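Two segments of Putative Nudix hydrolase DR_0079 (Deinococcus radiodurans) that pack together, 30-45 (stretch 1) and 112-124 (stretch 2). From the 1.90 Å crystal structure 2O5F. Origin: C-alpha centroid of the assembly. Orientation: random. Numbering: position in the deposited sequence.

Stretch 1 30-45: RWERVRVVNAFLRNSQ
Stretch 2 112-124: LSSFMCVYELRSD

Two neighbouring strands of one chain run parallel, their axes 21° apart and 4.5 Å at closest approach, in the register Arg-35 with Phe-115 through Arg-42 with Arg-122; the contact buries 1231 Å², both sides summed. Stretch 1 enters through a 3-10 turn, Trp-31 to Arg-33 (phi/psi near -62/-28, -73/-6 and -108/10). The carbonyl of Trp-31 accepts a hydrogen bond from Ser-114 (m), OG to O 2.7 Å, while a water bridges Glu-32 OE1 (2.9 Å) and Ser-113 O (2.7 Å). Val-34 O then receives Phe-115 N at 3.1 Å, and extended backbone follows, phi -99 to -148° and psi 117 to 166° from Arg-35 to Arg-42. Val-36 bonds through N alone, to Phe-115 O at 2.9 Å; the ladder loosens at its O, 3.6 Å from Cys-117 N. Its side chain (m) sets CG2 3.7 Å from Met-116 (p, t, p) CB. Asn-38, as parallel pairing requires, bonds to both residues flanking its partner, N to Cys-117 O 3.2 Å and O from Tyr-119 N 2.9 Å; on the face of Val-36, its ND2 (chi1 m) gives a weak hydrogen bond to Met-116 SD, 3.4 Å. On the other face, Ala-39 CB lies 3.9 Å from Tyr-119 (m) CB. Phe-40 repeats the double pairing, N to Tyr-119 O 3.0 Å and O from Leu-121 N 2.8 Å. Leu-41 (t, p) CD1, on the face of Ala-39, lies 3.7 Å from Leu-121 (t, p) CD2. Arg-42 N bonds to Leu-121 O at 2.8 Å, while Ser-123 N reaches Arg-42 O in a weak bond of 3.3 Å. Back on the face of Val-36 and Asn-38, Arg-42 (t, t, p, chi4 175°) NH2 forms a salt bridge with Glu-120 (t, t) OE1 at 2.9 Å, charge alone because the oxygen lies well out of the guanidinium plane. Arg-122 (m, m, m, chi4 -74°) curls back, NE donating to Arg-42 O at 3.0 Å. Beyond the strand, Asp-124 (m) OD1 accepts both Ser-44 N, 2.8 Å, and Ser-44 (p) OG, 2.7 Å.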

ATOM      1  N   ARG A  30      -3.855  -7.494  15.875  1.00 29.26           N
ATOM      2  CA  ARG A  30      -4.882  -6.495  15.598  1.00 28.98           C
ATOM      3  C   ARG A  30      -4.230  -5.517  14.618  1.00 27.60           C
ATOM      4  O   ARG A  30      -3.217  -4.900  14.944  1.00 26.17           O
ATOM      5  CB  ARG A  30      -5.270  -5.765  16.885  1.00 32.63           C
ATOM      6  CG  ARG A  30      -6.076  -6.595  17.861  1.00 36.26           C
ATOM      7  CD  ARG A  30      -7.446  -6.912  17.296  1.00 41.78           C
ATOM      8  NE  ARG A  30      -8.341  -7.452  18.317  1.00 48.07           N
ATOM      9  CZ  ARG A  30      -8.200  -8.647  18.886  1.00 49.07           C
ATOM     10  NH1 ARG A  30      -7.200  -9.441  18.531  1.00 50.99           N
ATOM     11  NH2 ARG A  30      -9.053  -9.041  19.822  1.00 49.06           N
ATOM     12  N   TRP A  31      -4.801  -5.371  13.426  1.00 24.20           N
ATOM     13  CA  TRP A  31      -4.195  -4.493  12.426  1.00 24.79           C
ATOM     14  C   TRP A  31      -4.097  -3.026  12.818  1.00 22.82           C
ATOM     15  O   TRP A  31      -3.198  -2.315  12.351  1.00 21.32           O
ATOM     16  CB  TRP A  31      -4.918  -4.634  11.082  1.00 26.09           C
ATOM     17  CG  TRP A  31      -4.620  -5.952  10.421  1.00 28.10           C
ATOM     18  CD1 TRP A  31      -5.472  -7.010  10.273  1.00 30.10           C
ATOM     19  CD2 TRP A  31      -3.357  -6.376   9.886  1.00 28.53           C
ATOM     20  NE1 TRP A  31      -4.818  -8.069   9.681  1.00 30.87           N
ATOM     21  CE2 TRP A  31      -3.519  -7.707   9.433  1.00 30.08           C
ATOM     22  CE3 TRP A  31      -2.103  -5.761   9.741  1.00 27.65           C
ATOM     23  CZ2 TRP A  31      -2.472  -8.436   8.855  1.00 31.09           C
ATOM     24  CZ3 TRP A  31      -1.059  -6.490   9.161  1.00 28.83           C
ATOM     25  CH2 TRP A  31      -1.254  -7.812   8.724  1.00 29.30           C
ATOM     26  N   GLU A  32      -5.004  -2.574  13.677  1.00 22.09           N
ATOM     27  CA  GLU A  32      -4.993  -1.181  14.122  1.00 24.25           C
ATOM     28  C   GLU A  32      -3.839  -0.918  15.094  1.00 23.12           C
ATOM     29  O   GLU A  32      -3.597   0.226  15.501  1.00 22.87           O
ATOM     30  CB  GLU A  32      -6.321  -0.824  14.799  1.00 25.44           C
ATOM     31  CG  GLU A  32      -6.624  -1.664  16.034  1.00 27.45           C
ATOM     32  CD  GLU A  32      -7.525  -2.855  15.747  1.00 32.42           C
ATOM     33  OE1 GLU A  32      -7.452  -3.429  14.635  1.00 32.82           O
ATOM     34  OE2 GLU A  32      -8.297  -3.229  16.657  1.00 34.12           O
ATOM     35  N   ARG A  33      -3.136  -1.984  15.465  1.00 23.54           N
ATOM     36  CA  ARG A  33      -2.012  -1.873  16.390  1.00 24.82           C
ATOM     37  C   ARG A  33      -0.664  -2.064  15.701  1.00 24.07           C
ATOM     38  O   ARG A  33       0.366  -2.189  16.366  1.00 22.98           O
ATOM     39  CB  ARG A  33      -2.172  -2.888  17.526  1.00 27.34           C
ATOM     40  CG  ARG A  33      -3.394  -2.634  18.385  1.00 30.10           C
ATOM     41  CD  ARG A  33      -3.573  -3.710  19.440  1.00 34.90           C
ATOM     42  NE  ARG A  33      -4.749  -3.450  20.264  1.00 38.24           N
ATOM     43  CZ  ARG A  33      -5.188  -4.269  21.216  1.00 41.39           C
ATOM     44  NH1 ARG A  33      -4.548  -5.406  21.467  1.00 41.34           N
ATOM     45  NH2 ARG A  33      -6.270  -3.954  21.916  1.00 41.00           N
ATOM     46  N   VAL A  34      -0.673  -2.093  14.369  1.00 21.90           N
ATOM     47  CA  VAL A  34       0.563  -2.246  13.605  1.00 21.72           C
ATOM     48  C   VAL A  34       0.655  -1.245  12.455  1.00 21.70           C
ATOM     49  O   VAL A  34      -0.308  -0.529  12.155  1.00 20.78           O
ATOM     50  CB  VAL A  34       0.726  -3.677  13.041  1.00 23.31           C
ATOM     51  CG1 VAL A  34       0.734  -4.687  14.190  1.00 21.65           C
ATOM     52  CG2 VAL A  34      -0.391  -3.996  12.053  1.00 21.63           C
ATOM     53  N   ARG A  35       1.823  -1.209  11.814  1.00 22.40           N
ATOM     54  CA  ARG A  35       2.087  -0.282  10.716  1.00 22.62           C
ATOM     55  C   ARG A  35       2.265  -0.970   9.359  1.00 21.74           C
ATOM     56  O   ARG A  35       2.857  -2.048   9.259  1.00 19.38           O
ATOM     57  CB  ARG A  35       3.342   0.551  11.040  1.00 23.76           C
ATOM     58  CG  ARG A  35       3.342   1.089  12.470  1.00 26.76           C
ATOM     59  CD  ARG A  35       4.253   2.298  12.717  1.00 31.66           C
ATOM     60  NE  ARG A  35       5.659   1.965  12.863  1.00 33.54           N
ATOM     61  CZ  ARG A  35       6.541   2.681  13.563  1.00 32.98           C
ATOM     62  NH1 ARG A  35       6.181   3.793  14.202  1.00 32.26           N
ATOM     63  NH2 ARG A  35       7.797   2.275  13.627  1.00 31.87           N
ATOM     64  N   VAL A  36       1.726  -0.344   8.320  1.00 18.80           N
ATOM     65  CA  VAL A  36       1.853  -0.849   6.959  1.00 18.21           C
ATOM     66  C   VAL A  36       2.226   0.321   6.053  1.00 17.97           C
ATOM     67  O   VAL A  36       2.145   1.480   6.459  1.00 20.81           O
ATOM     68  CB  VAL A  36       0.526  -1.465   6.434  1.00 18.41           C
ATOM     69  CG1 VAL A  36       0.116  -2.646   7.312  1.00 18.34           C
ATOM     70  CG2 VAL A  36      -0.576  -0.407   6.405  1.00 20.79           C
ATOM     71  N   VAL A  37       2.653   0.015   4.837  1.00 19.40           N
ATOM     72  CA  VAL A  37       2.982   1.053   3.870  1.00 20.22           C
ATOM     73  C   VAL A  37       2.154   0.739   2.630  1.00 19.07           C
ATOM     74  O   VAL A  37       1.851  -0.422   2.346  1.00 18.21           O
ATOM     75  CB  VAL A  37       4.494   1.067   3.493  1.00 20.50           C
ATOM     76  CG1 VAL A  37       5.306   1.770   4.575  1.00 23.73           C
ATOM     77  CG2 VAL A  37       5.003  -0.360   3.302  1.00 24.33           C
ATOM     78  N   ASN A  38       1.772   1.786   1.912  1.00 18.09           N
ATOM     79  CA  ASN A  38       0.989   1.642   0.700  1.00 18.92           C
ATOM     80  C   ASN A  38       1.517   2.693  -0.260  1.00 19.36           C
ATOM     81  O   ASN A  38       1.937   3.771   0.165  1.00 22.20           O
ATOM     82  CB  ASN A  38      -0.499   1.879   0.978  1.00 19.88           C
ATOM     83  CG  ASN A  38      -1.173   0.683   1.641  1.00 18.33           C
ATOM     84  OD1 ASN A  38      -1.189  -0.412   1.092  1.00 19.55           O
ATOM     85  ND2 ASN A  38      -1.730   0.894   2.825  1.00 20.09           N
ATOM     86  N   ALA A  39       1.529   2.373  -1.544  1.00 18.88           N
ATOM     87  CA  ALA A  39       2.003   3.333  -2.530  1.00 18.41           C
ATOM     88  C   ALA A  39       1.271   3.151  -3.838  1.00 19.05           C
ATOM     89  O   ALA A  39       0.778   2.068  -4.150  1.00 19.24           O
ATOM     90  CB  ALA A  39       3.506   3.184  -2.747  1.00 15.73           C
ATOM     91  N   PHE A  40       1.195   4.246  -4.583  1.00 18.31           N
ATOM     92  CA  PHE A  40       0.555   4.269  -5.874  1.00 18.16           C
ATOM     93  C   PHE A  40       1.591   4.715  -6.887  1.00 19.34           C
ATOM     94  O   PHE A  40       2.356   5.645  -6.633  1.00 20.27           O
ATOM     95  CB  PHE A  40      -0.606   5.263  -5.883  1.00 20.99           C
ATOM     96  CG  PHE A  40      -1.812   4.796  -5.130  1.00 21.35           C
ATOM     97  CD1 PHE A  40      -2.588   3.754  -5.619  1.00 21.20           C
ATOM     98  CD2 PHE A  40      -2.180   5.402  -3.932  1.00 23.03           C
ATOM     99  CE1 PHE A  40      -3.724   3.316  -4.925  1.00 22.52           C
ATOM    100  CE2 PHE A  40      -3.314   4.969  -3.229  1.00 25.09           C
ATOM    101  CZ  PHE A  40      -4.084   3.923  -3.732  1.00 23.93           C
ATOM    102  N   LEU A  41       1.624   4.027  -8.016  1.00 18.98           N
ATOM    103  CA  LEU A  41       2.521   4.370  -9.107  1.00 19.21           C
ATOM    104  C   LEU A  41       1.633   5.166 -10.064  1.00 19.90           C
ATOM    105  O   LEU A  41       0.656   4.631 -10.588  1.00 17.82           O
ATOM    106  CB  LEU A  41       3.017   3.095  -9.790  1.00 18.57           C
ATOM    107  CG  LEU A  41       3.904   3.267 -11.027  1.00 21.80           C
ATOM    108  CD1 LEU A  41       5.243   3.868 -10.613  1.00 20.88           C
ATOM    109  CD2 LEU A  41       4.122   1.915 -11.695  1.00 21.98           C
ATOM    110  N   ARG A  42       1.947   6.441 -10.281  1.00 19.84           N
ATOM    111  CA  ARG A  42       1.136   7.259 -11.181  1.00 20.51           C
ATOM    112  C   ARG A  42       1.941   7.766 -12.373  1.00 19.20           C
ATOM    113  O   ARG A  42       3.064   8.250 -12.216  1.00 20.65           O
ATOM    114  CB  ARG A  42       0.530   8.455 -10.435  1.00 24.21           C
ATOM    115  CG  ARG A  42      -0.415   9.287 -11.298  1.00 30.13           C
ATOM    116  CD  ARG A  42      -0.905  10.531 -10.576  1.00 35.23           C
ATOM    117  NE  ARG A  42       0.211  11.365 -10.141  1.00 41.08           N
ATOM    118  CZ  ARG A  42       0.080  12.561  -9.577  1.00 42.67           C
ATOM    119  NH1 ARG A  42      -1.127  13.077  -9.377  1.00 45.25           N
ATOM    120  NH2 ARG A  42       1.158  13.242  -9.206  1.00 44.40           N
ATOM    121  N   ASN A  43       1.366   7.657 -13.565  1.00 19.87           N
ATOM    122  CA  ASN A  43       2.055   8.113 -14.762  1.00 19.09           C
ATOM    123  C   ASN A  43       1.719   9.568 -15.093  1.00 20.71           C
ATOM    124  O   ASN A  43       1.019  10.244 -14.343  1.00 19.30           O
ATOM    125  CB  ASN A  43       1.742   7.202 -15.957  1.00 16.19           C
ATOM    126  CG  ASN A  43       0.264   7.188 -16.344  1.00 16.48           C
ATOM    127  OD1 ASN A  43      -0.499   8.089 -16.001  1.00 18.92           O
ATOM    128  ND2 ASN A  43      -0.137   6.154 -17.087  1.00 20.75           N
ATOM    129  N   SER A  44       2.228  10.043 -16.224  1.00 22.14           N
ATOM    130  CA  SER A  44       2.002  11.420 -16.640  1.00 24.36           C
ATOM    131  C   SER A  44       0.592  11.632 -17.175  1.00 26.13           C
ATOM    132  O   SER A  44       0.193  12.757 -17.470  1.00 26.69           O
ATOM    133  CB  SER A  44       3.033  11.808 -17.698  1.00 20.64           C
ATOM    134  OG  SER A  44       3.039  10.879 -18.757  1.00 23.87           O
ATOM    135  N   GLN A  45      -0.160  10.542 -17.297  1.00 26.45           N
ATOM    136  CA  GLN A  45      -1.531  10.598 -17.783  1.00 26.72           C
ATOM    137  C   GLN A  45      -2.522  10.671 -16.621  1.00 27.76           C
ATOM    138  O   GLN A  45      -3.729  10.741 -16.830  1.00 27.88           O
ATOM    139  CB  GLN A  45      -1.813   9.365 -18.649  1.00 31.91           C
ATOM    140  CG  GLN A  45      -1.158   9.406 -20.030  1.00 35.54           C
ATOM    141  CD  GLN A  45      -0.633   8.044 -20.480  1.00 40.33           C
ATOM    142  OE1 GLN A  45       0.548   7.720 -20.290  1.00 41.68           O
ATOM    143  NE2 GLN A  45      -1.514   7.234 -21.065  1.00 40.23           N
ATOM    144  N   LEU A 112      -9.346   3.110   7.777  1.00 19.06           N
ATOM    145  CA  LEU A 112      -8.230   2.341   7.242  1.00 18.15           C
ATOM    146  C   LEU A 112      -7.809   1.345   8.324  1.00 20.26           C
ATOM    147  O   LEU A 112      -7.949   1.612   9.523  1.00 20.34           O
ATOM    148  CB  LEU A 112      -7.066   3.257   6.849  1.00 18.15           C
ATOM    149  CG  LEU A 112      -7.373   4.191   5.667  1.00 19.49           C
ATOM    150  CD1 LEU A 112      -6.262   5.225   5.531  1.00 18.64           C
ATOM    151  CD2 LEU A 112      -7.509   3.378   4.369  1.00 19.68           C
ATOM    152  N   SER A 113      -7.297   0.201   7.887  1.00 19.31           N
ATOM    153  CA  SER A 113      -6.904  -0.905   8.771  1.00 21.00           C
ATOM    154  C   SER A 113      -5.748  -0.742   9.771  1.00 21.50           C
ATOM    155  O   SER A 113      -5.822  -1.264  10.886  1.00 22.94           O
ATOM    156  CB  SER A 113      -6.618  -2.134   7.913  1.00 22.61           C
ATOM    157  OG  SER A 113      -5.592  -1.851   6.985  1.00 25.87           O
ATOM    158  N   SER A 114      -4.689  -0.045   9.368  1.00 22.23           N
ATOM    159  CA  SER A 114      -3.509   0.140  10.207  1.00 19.40           C
ATOM    160  C   SER A 114      -2.930   1.535  10.078  1.00 20.44           C
ATOM    161  O   SER A 114      -3.379   2.338   9.266  1.00 22.28           O
ATOM    162  CB  SER A 114      -2.401  -0.835   9.786  1.00 21.39           C
ATOM    163  OG  SER A 114      -2.859  -2.159   9.684  1.00 20.74           O
ATOM    164  N   PHE A 115      -1.910   1.807  10.888  1.00 19.25           N
ATOM    165  CA  PHE A 115      -1.205   3.068  10.810  1.00 18.08           C
ATOM    166  C   PHE A 115      -0.447   2.945   9.505  1.00 20.35           C
ATOM    167  O   PHE A 115       0.011   1.858   9.144  1.00 21.69           O
ATOM    168  CB  PHE A 115      -0.252   3.207  11.993  1.00 19.51           C
ATOM    169  CG  PHE A 115      -0.913   3.761  13.216  1.00 17.91           C
ATOM    170  CD1 PHE A 115      -1.116   5.130  13.342  1.00 19.29           C
ATOM    171  CD2 PHE A 115      -1.373   2.918  14.219  1.00 18.66           C
ATOM    172  CE1 PHE A 115      -1.769   5.656  14.453  1.00 19.99           C
ATOM    173  CE2 PHE A 115      -2.029   3.437  15.335  1.00 21.17           C
ATOM    174  CZ  PHE A 115      -2.224   4.814  15.448  1.00 19.46           C
ATOM    175  N   MET A 116      -0.316   4.039   8.774  1.00 21.14           N
ATOM    176  CA  MET A 116       0.364   3.930   7.508  1.00 22.72           C
ATOM    177  C   MET A 116       0.859   5.216   6.902  1.00 23.07           C
ATOM    178  O   MET A 116       0.398   6.314   7.219  1.00 23.32           O
ATOM    179  CB  MET A 116      -0.565   3.272   6.487  1.00 23.23           C
ATOM    180  CG  MET A 116      -1.850   4.054   6.233  1.00 23.56           C
ATOM    181  SD  MET A 116      -2.877   3.293   4.949  1.00 25.59           S
ATOM    182  CE  MET A 116      -3.618   1.922   5.821  1.00 22.64           C
ATOM    183  N   CYS A 117       1.830   5.046   6.022  1.00 22.29           N
ATOM    184  CA  CYS A 117       2.348   6.149   5.259  1.00 23.26           C
ATOM    185  C   CYS A 117       2.028   5.694   3.844  1.00 22.72           C
ATOM    186  O   CYS A 117       2.259   4.529   3.489  1.00 21.54           O
ATOM    187  CB  CYS A 117       3.855   6.308   5.420  1.00 23.90           C
ATOM    188  SG  CYS A 117       4.468   7.771   4.564  1.00 31.92           S
ATOM    189  N   VAL A 118       1.469   6.608   3.060  1.00 20.94           N
ATOM    190  CA  VAL A 118       1.113   6.338   1.676  1.00 20.88           C
ATOM    191  C   VAL A 118       2.075   7.169   0.836  1.00 21.54           C
ATOM    192  O   VAL A 118       2.294   8.348   1.113  1.00 21.88           O
ATOM    193  CB  VAL A 118      -0.341   6.770   1.368  1.00 19.79           C
ATOM    194  CG1 VAL A 118      -0.761   6.272  -0.012  1.00 17.88           C
ATOM    195  CG2 VAL A 118      -1.281   6.232   2.437  1.00 20.53           C
ATOM    196  N   TYR A 119       2.661   6.539  -0.173  1.00 21.22           N
ATOM    197  CA  TYR A 119       3.621   7.201  -1.048  1.00 20.17           C
ATOM    198  C   TYR A 119       3.116   7.246  -2.474  1.00 21.52           C
ATOM    199  O   TYR A 119       2.206   6.508  -2.846  1.00 21.55           O
ATOM    200  CB  TYR A 119       4.934   6.425  -1.050  1.00 19.50           C
ATOM    201  CG  TYR A 119       5.573   6.287   0.299  1.00 21.38           C
ATOM    202  CD1 TYR A 119       6.370   7.309   0.822  1.00 21.89           C
ATOM    203  CD2 TYR A 119       5.386   5.132   1.063  1.00 23.26           C
ATOM    204  CE1 TYR A 119       6.967   7.180   2.067  1.00 24.90           C
ATOM    205  CE2 TYR A 119       5.980   4.999   2.310  1.00 24.29           C
ATOM    206  CZ  TYR A 119       6.767   6.022   2.804  1.00 26.20           C
ATOM    207  OH  TYR A 119       7.363   5.882   4.038  1.00 27.48           O
ATOM    208  N   GLU A 120       3.714   8.117  -3.275  1.00 21.32           N
ATOM    209  CA  GLU A 120       3.360   8.188  -4.681  1.00 22.84           C
ATOM    210  C   GLU A 120       4.665   8.040  -5.459  1.00 23.97           C
ATOM    211  O   GLU A 120       5.620   8.782  -5.228  1.00 24.76           O
ATOM    212  CB  GLU A 120       2.686   9.517  -5.033  1.00 25.18           C
ATOM    213  CG  GLU A 120       2.334   9.621  -6.510  1.00 26.16           C
ATOM    214  CD  GLU A 120       1.612  10.905  -6.862  1.00 28.73           C
ATOM    215  OE1 GLU A 120       2.247  11.981  -6.796  1.00 32.27           O
ATOM    216  OE2 GLU A 120       0.406  10.832  -7.191  1.00 27.11           O
ATOM    217  N   LEU A 121       4.703   7.058  -6.353  1.00 22.84           N
ATOM    218  CA  LEU A 121       5.871   6.790  -7.185  1.00 25.42           C
ATOM    219  C   LEU A 121       5.513   7.313  -8.575  1.00 25.22           C
ATOM    220  O   LEU A 121       4.395   7.104  -9.047  1.00 26.73           O
ATOM    221  CB  LEU A 121       6.130   5.278  -7.244  1.00 28.55           C
ATOM    222  CG  LEU A 121       7.542   4.744  -7.509  1.00 32.94           C
ATOM    223  CD1 LEU A 121       8.426   5.062  -6.308  1.00 32.97           C
ATOM    224  CD2 LEU A 121       7.496   3.226  -7.728  1.00 34.65           C
ATOM    225  N   ARG A 122       6.446   8.005  -9.226  1.00 26.20           N
ATOM    226  CA  ARG A 122       6.189   8.543 -10.562  1.00 25.46           C
ATOM    227  C   ARG A 122       6.942   7.779 -11.652  1.00 24.50           C
ATOM    228  O   ARG A 122       8.168   7.669 -11.609  1.00 24.22           O
ATOM    229  CB  ARG A 122       6.586  10.028 -10.631  1.00 29.82           C
ATOM    230  CG  ARG A 122       5.915  10.938  -9.610  1.00 32.22           C
ATOM    231  CD  ARG A 122       4.405  10.752  -9.608  1.00 35.92           C
ATOM    232  NE  ARG A 122       3.847  10.841 -10.953  1.00 40.09           N
ATOM    233  CZ  ARG A 122       3.709  11.973 -11.634  1.00 42.31           C
ATOM    234  NH1 ARG A 122       4.084  13.125 -11.091  1.00 42.86           N
ATOM    235  NH2 ARG A 122       3.206  11.950 -12.859  1.00 43.31           N
ATOM    236  N   SER A 123       6.199   7.265 -12.630  1.00 22.36           N
ATOM    237  CA  SER A 123       6.782   6.535 -13.742  1.00 22.44           C
ATOM    238  C   SER A 123       5.764   6.268 -14.835  1.00 23.03           C
ATOM    239  O   SER A 123       4.593   6.006 -14.552  1.00 22.72           O
ATOM    240  CB  SER A 123       7.350   5.191 -13.287  1.00 24.32           C
ATOM    241  OG  SER A 123       7.920   4.492 -14.389  1.00 25.22           O
ATOM    242  N   ASP A 124       6.209   6.340 -16.084  1.00 21.97           N
ATOM    243  CA  ASP A 124       5.326   6.057 -17.205  1.00 23.47           C
ATOM    244  C   ASP A 124       5.552   4.631 -17.689  1.00 22.59           C
ATOM    245  O   ASP A 124       4.837   4.148 -18.553  1.00 25.08           O
ATOM    246  CB  ASP A 124       5.571   7.044 -18.351  1.00 27.14           C
ATOM    247  CG  ASP A 124       4.861   8.367 -18.139  1.00 29.54           C
ATOM    248  OD1 ASP A 124       3.623   8.361 -18.030  1.00 35.27           O
ATOM    249  OD2 ASP A 124       5.534   9.412 -18.076  1.00 35.94           O
TER
HETATM  250  O   HOH W   1      -8.010  -2.599  11.865  1.00 36.65           O
HETATM  251  O   HOH W   2       2.160   4.769 -18.666  1.00 32.12           O